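Long-range contact in ribosomal RNA processing protein 6 (PDB 4NLC), which probably trims and degrades RNA from the 3' end as an exosome-associated 3'-5' exoribonuclease, of which this chain is the catalytic core: residues A[268-280]-A[295-307]. The protein carries 1 engineered substitution. Sequence-based numbering, arbitrary orientation.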
loop_
_atom_site.group_PDB
_atom_site.type_symbol
_atom_site.label_atom_id
_atom_site.label_comp_id
_atom_site.label_asym_id
_atom_site.label_seq_id
_atom_site.Cartn_x
_atom_site.Cartn_y
_atom_site.Cartn_z
ATOM N N PRO A 268 -9.936 -2.646 -6.314
ATOM C CA PRO A 268 -10.939 -1.579 -6.150
ATOM C C PRO A 268 -12.264 -1.995 -6.799
ATOM O O PRO A 268 -12.310 -2.521 -7.912
ATOM C CB PRO A 268 -10.286 -0.378 -6.832
ATOM C CG PRO A 268 -8.824 -0.632 -6.699
ATOM C CD PRO A 268 -8.703 -2.112 -6.921
ATOM N N HIS A 269 -13.321 -1.839 -6.021
ATOM C CA HIS A 269 -14.705 -2.260 -6.230
ATOM C C HIS A 269 -15.613 -1.155 -6.809
ATOM O O HIS A 269 -15.984 -0.223 -6.084
ATOM C CB HIS A 269 -15.222 -2.720 -4.853
ATOM C CG HIS A 269 -14.236 -2.399 -3.759
ATOM N ND1 HIS A 269 -13.957 -1.082 -3.394
ATOM C CD2 HIS A 269 -13.410 -3.225 -3.068
ATOM C CE1 HIS A 269 -13.007 -1.155 -2.476
ATOM N NE2 HIS A 269 -12.645 -2.422 -2.241
ATOM N N LEU A 270 -15.960 -1.248 -8.108
ATOM C CA LEU A 270 -16.864 -0.262 -8.723
ATOM C C LEU A 270 -18.287 -0.784 -8.713
ATOM O O LEU A 270 -18.595 -1.775 -9.382
ATOM C CB LEU A 270 -16.451 0.148 -10.157
ATOM C CG LEU A 270 -17.219 1.314 -10.878
ATOM C CD1 LEU A 270 -18.465 0.849 -11.604
ATOM C CD2 LEU A 270 -17.426 2.565 -9.998
ATOM N N ASP A 271 -19.150 -0.101 -7.962
ATOM C CA ASP A 271 -20.564 -0.430 -7.878
ATOM C C ASP A 271 -21.267 0.588 -8.783
ATOM O O ASP A 271 -21.311 1.779 -8.446
ATOM C CB ASP A 271 -21.074 -0.363 -6.423
ATOM C CG ASP A 271 -22.339 -1.165 -6.172
ATOM O OD1 ASP A 271 -23.240 -1.148 -7.041
ATOM O OD2 ASP A 271 -22.426 -1.819 -5.105
ATOM N N PRO A 272 -21.749 0.165 -9.974
ATOM C CA PRO A 272 -22.366 1.135 -10.902
ATOM C C PRO A 272 -23.652 1.800 -10.397
ATOM O O PRO A 272 -24.080 2.804 -10.974
ATOM C CB PRO A 272 -22.594 0.323 -12.181
ATOM C CG PRO A 272 -21.753 -0.932 -12.012
ATOM C CD PRO A 272 -21.731 -1.197 -10.551
ATOM N N ASP A 273 -24.248 1.250 -9.314
ATOM C CA ASP A 273 -25.468 1.776 -8.696
ATOM C C ASP A 273 -25.176 2.589 -7.422
ATOM O O ASP A 273 -26.071 3.296 -6.960
ATOM C CB ASP A 273 -26.445 0.621 -8.318
ATOM C CG ASP A 273 -26.629 -0.522 -9.310
ATOM O OD1 ASP A 273 -26.586 -0.269 -10.530
ATOM O OD2 ASP A 273 -26.886 -1.657 -8.860
ATOM N N VAL A 274 -23.953 2.456 -6.825
ATOM C CA VAL A 274 -23.617 3.038 -5.512
ATOM C C VAL A 274 -22.379 3.977 -5.473
ATOM O O VAL A 274 -22.510 5.081 -4.948
ATOM C CB VAL A 274 -23.468 1.892 -4.445
ATOM C CG1 VAL A 274 -23.130 2.433 -3.052
ATOM C CG2 VAL A 274 -24.717 1.005 -4.380
ATOM N N THR A 275 -21.176 3.508 -5.915
ATOM C CA THR A 275 -19.871 4.208 -5.802
ATOM C C THR A 275 -19.941 5.719 -6.072
ATOM O O THR A 275 -19.392 6.487 -5.273
ATOM C CB THR A 275 -18.760 3.541 -6.639
ATOM O OG1 THR A 275 -18.766 2.138 -6.406
ATOM C CG2 THR A 275 -17.366 4.061 -6.291
ATOM N N TYR A 276 -20.624 6.142 -7.168
ATOM C CA TYR A 276 -20.786 7.557 -7.509
ATOM C C TYR A 276 -21.379 8.397 -6.333
ATOM O O TYR A 276 -20.900 9.503 -6.086
ATOM C CB TYR A 276 -21.585 7.724 -8.821
ATOM C CG TYR A 276 -23.085 7.600 -8.683
ATOM C CD1 TYR A 276 -23.706 6.354 -8.692
ATOM C CD2 TYR A 276 -23.888 8.729 -8.561
ATOM C CE1 TYR A 276 -25.087 6.235 -8.563
ATOM C CE2 TYR A 276 -25.273 8.623 -8.441
ATOM C CZ TYR A 276 -25.868 7.373 -8.451
ATOM O OH TYR A 276 -27.233 7.266 -8.336
ATOM N N LYS A 277 -22.376 7.845 -5.595
ATOM C CA LYS A 277 -23.012 8.511 -4.448
ATOM C C LYS A 277 -22.030 8.653 -3.279
ATOM O O LYS A 277 -22.068 9.659 -2.566
ATOM C CB LYS A 277 -24.260 7.751 -3.970
ATOM C CG LYS A 277 -25.497 7.893 -4.861
ATOM C CD LYS A 277 -26.653 7.026 -4.355
ATOM C CE LYS A 277 -26.465 5.555 -4.645
ATOM N NZ LYS A 277 -26.566 4.723 -3.420
ATOM N N GLN A 278 -21.159 7.643 -3.088
ATOM C CA GLN A 278 -20.159 7.621 -2.019
ATOM C C GLN A 278 -19.071 8.671 -2.236
ATOM O O GLN A 278 -18.529 9.203 -1.270
ATOM C CB GLN A 278 -19.530 6.225 -1.906
ATOM C CG GLN A 278 -20.466 5.178 -1.294
ATOM C CD GLN A 278 -20.007 3.745 -1.479
ATOM O OE1 GLN A 278 -19.243 3.405 -2.389
ATOM N NE2 GLN A 278 -20.529 2.855 -0.651
ATOM N N ALA A 279 -18.764 8.974 -3.506
ATOM C CA ALA A 279 -17.727 9.926 -3.891
ATOM C C ALA A 279 -18.253 11.342 -4.092
ATOM O O ALA A 279 -17.511 12.301 -3.849
ATOM C CB ALA A 279 -17.032 9.441 -5.150
ATOM N N LEU A 280 -19.511 11.485 -4.549
ATOM C CA LEU A 280 -20.083 12.809 -4.797
ATOM C C LEU A 280 -20.889 13.348 -3.613
ATOM O O LEU A 280 -21.116 14.554 -3.554
ATOM C CB LEU A 280 -20.893 12.859 -6.115
ATOM C CG LEU A 280 -20.090 12.618 -7.416
ATOM C CD1 LEU A 280 -21.003 12.318 -8.583
ATOM C CD2 LEU A 280 -19.172 13.786 -7.749
ATOM N N ALA A 295 -24.396 12.806 -13.701
ATOM C CA ALA A 295 -23.401 12.615 -12.627
ATOM C C ALA A 295 -22.949 11.145 -12.553
ATOM O O ALA A 295 -21.756 10.887 -12.581
ATOM C CB ALA A 295 -23.974 13.051 -11.274
ATOM N N ARG A 296 -23.917 10.200 -12.541
ATOM C CA ARG A 296 -23.698 8.763 -12.434
ATOM C C ARG A 296 -22.943 8.187 -13.619
ATOM O O ARG A 296 -21.976 7.435 -13.420
ATOM C CB ARG A 296 -25.037 8.037 -12.220
ATOM C CG ARG A 296 -24.941 6.496 -12.215
ATOM C CD ARG A 296 -26.286 5.842 -11.942
ATOM N NE ARG A 296 -26.258 4.404 -12.220
ATOM C CZ ARG A 296 -27.223 3.556 -11.871
ATOM N NH1 ARG A 296 -28.294 3.989 -11.214
ATOM N NH2 ARG A 296 -27.116 2.263 -12.159
ATOM N N GLU A 297 -23.384 8.532 -14.845
ATOM C CA GLU A 297 -22.791 8.042 -16.096
ATOM C C GLU A 297 -21.367 8.571 -16.316
ATOM O O GLU A 297 -20.519 7.801 -16.752
ATOM C CB GLU A 297 -23.699 8.312 -17.305
ATOM C CG GLU A 297 -25.047 7.602 -17.292
ATOM C CD GLU A 297 -25.026 6.098 -17.478
ATOM O OE1 GLU A 297 -24.353 5.618 -18.419
ATOM O OE2 GLU A 297 -25.712 5.397 -16.698
ATOM N N ILE A 298 -21.099 9.865 -16.011
ATOM C CA ILE A 298 -19.742 10.426 -16.109
ATOM C C ILE A 298 -18.820 9.702 -15.092
ATOM O O ILE A 298 -17.708 9.312 -15.437
ATOM C CB ILE A 298 -19.695 11.966 -15.911
ATOM C CG1 ILE A 298 -20.416 12.740 -17.071
ATOM C CG2 ILE A 298 -18.242 12.461 -15.698
ATOM C CD1 ILE A 298 -19.747 12.678 -18.513
ATOM N N PHE A 299 -19.317 9.491 -13.866
ATOM C CA PHE A 299 -18.572 8.807 -12.826
ATOM C C PHE A 299 -18.263 7.362 -13.221
ATOM O O PHE A 299 -17.148 6.898 -12.998
ATOM C CB PHE A 299 -19.288 8.896 -11.459
ATOM C CG PHE A 299 -18.393 8.445 -10.322
ATOM C CD1 PHE A 299 -18.276 7.093 -9.995
ATOM C CD2 PHE A 299 -17.607 9.358 -9.631
ATOM C CE1 PHE A 299 -17.408 6.672 -8.978
ATOM C CE2 PHE A 299 -16.761 8.936 -8.598
ATOM C CZ PHE A 299 -16.660 7.597 -8.285
ATOM N N ASN A 300 -19.234 6.658 -13.812
ATOM C CA ASN A 300 -19.031 5.268 -14.239
ATOM C C ASN A 300 -18.106 5.182 -15.420
ATOM O O ASN A 300 -17.285 4.272 -15.463
ATOM C CB ASN A 300 -20.350 4.539 -14.468
ATOM C CG ASN A 300 -21.027 4.256 -13.161
ATOM O OD1 ASN A 300 -20.458 4.477 -12.087
ATOM N ND2 ASN A 300 -22.241 3.760 -13.211
ATOM N N TRP A 301 -18.182 6.175 -16.336
ATOM C CA TRP A 301 -17.260 6.272 -17.459
ATOM C C TRP A 301 -15.826 6.541 -16.916
ATOM O O TRP A 301 -14.857 5.945 -17.404
ATOM C CB TRP A 301 -17.671 7.396 -18.426
ATOM C CG TRP A 301 -16.674 7.541 -19.530
ATOM C CD1 TRP A 301 -16.620 6.803 -20.673
ATOM C CD2 TRP A 301 -15.462 8.316 -19.494
ATOM N NE1 TRP A 301 -15.468 7.090 -21.366
ATOM C CE2 TRP A 301 -14.744 8.022 -20.671
ATOM C CE3 TRP A 301 -14.926 9.251 -18.589
ATOM C CZ2 TRP A 301 -13.533 8.651 -20.987
ATOM C CZ3 TRP A 301 -13.716 9.862 -18.892
ATOM C CH2 TRP A 301 -13.038 9.569 -20.084
ATOM N N ARG A 302 -15.703 7.454 -15.937
ATOM C CA ARG A 302 -14.421 7.852 -15.353
ATOM C C ARG A 302 -13.708 6.665 -14.744
ATOM O O ARG A 302 -12.492 6.555 -14.891
ATOM C CB ARG A 302 -14.579 9.029 -14.359
ATOM C CG ARG A 302 -13.255 9.630 -13.904
ATOM C CD ARG A 302 -13.435 10.668 -12.815
ATOM N NE ARG A 302 -13.863 10.044 -11.575
ATOM C CZ ARG A 302 -13.418 10.374 -10.374
ATOM N NH1 ARG A 302 -12.541 11.356 -10.231
ATOM N NH2 ARG A 302 -13.841 9.724 -9.308
ATOM N N ASP A 303 -14.462 5.750 -14.120
ATOM C CA ASP A 303 -13.879 4.544 -13.546
ATOM C C ASP A 303 -13.415 3.578 -14.650
ATOM O O ASP A 303 -12.315 3.062 -14.554
ATOM C CB ASP A 303 -14.822 3.876 -12.545
ATOM C CG ASP A 303 -14.125 2.754 -11.796
ATOM O OD1 ASP A 303 -13.411 3.048 -10.811
ATOM O OD2 ASP A 303 -14.264 1.595 -12.214
ATOM N N MET A 304 -14.224 3.364 -15.694
ATOM C CA MET A 304 -13.865 2.524 -16.847
ATOM C C MET A 304 -12.585 3.050 -17.541
ATOM O O MET A 304 -11.630 2.299 -17.710
ATOM C CB MET A 304 -15.037 2.415 -17.852
ATOM C CG MET A 304 -16.174 1.540 -17.348
ATOM S SD MET A 304 -17.683 1.458 -18.383
ATOM C CE MET A 304 -17.860 -0.341 -18.544
ATOM N N ALA A 305 -12.541 4.355 -17.843
ATOM C CA ALA A 305 -11.398 4.998 -18.477
ATOM C C ALA A 305 -10.135 4.934 -17.595
ATOM O O ALA A 305 -9.023 4.875 -18.120
ATOM C CB ALA A 305 -11.738 6.436 -18.814
ATOM N N ALA A 306 -10.315 4.923 -16.266
ATOM C CA ALA A 306 -9.223 4.854 -15.296
ATOM C C ALA A 306 -8.572 3.469 -15.347
ATOM O O ALA A 306 -7.345 3.369 -15.289
ATOM C CB ALA A 306 -9.750 5.146 -13.900
ATOM N N ARG A 307 -9.408 2.417 -15.474
ATOM C CA ARG A 307 -9.024 1.009 -15.603
ATOM C C ARG A 307 -8.202 0.752 -16.866
ATOM O O ARG A 307 -7.128 0.130 -16.807
ATOM C CB ARG A 307 -10.260 0.100 -15.557
ATOM C CG ARG A 307 -10.846 0.008 -14.156
ATOM C CD ARG A 307 -12.133 -0.790 -14.144
ATOM N NE ARG A 307 -12.854 -0.633 -12.880
ATOM C CZ ARG A 307 -12.876 -1.511 -11.880
ATOM N NH1 ARG A 307 -12.186 -2.645 -11.962
ATOM N NH2 ARG A 307 -13.564 -1.252 -10.784
HETATM O O HOH W 1 -12.135 -4.330 -9.767
#
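The loop 268-274 runs antiparallel to helix 295-307, with L270 nearest D303 and P272 nearest N300 by CA position, before helix 275-280 turns across it at 99° with 9.7 Å between axes. Where the helices meet, the Y276 ring lies on the R296 chain: CB of R296 stands 3.7 Å from the ring centroid and 7° off its normal, a CH-pi contact. Extended through NE, with CG anti to the backbone N (chi1 175°), R296 carries its guanidinium past the ring to a salt bridge, NH2 to D273 OD1 at 3.1 Å. F299 takes Y276 CA over one face and L270 CD2 at its edge, while A279 CB approaches F299 CE2 obliquely at 3.5 Å. I319 of helix 319-328 also touches F299 and A279, so helix 275-280 packs on helices of the HRDC domain, to which 295-307 belongs. The linking loop is held by N300, whose ND2 donates to P272 O at 3.0 Å, in the carbonyl plane and on a lone pair. Further along, L270 CG sits 3.3 Å from D303 OD2, the oxygen that R307 NE grips in a 2.7 Å salt bridge. D303 OD1 hydrogen-bonds with Y105 OH, and R307 NH1 with N15 O; a water bridges R307 NH1 and P268 O.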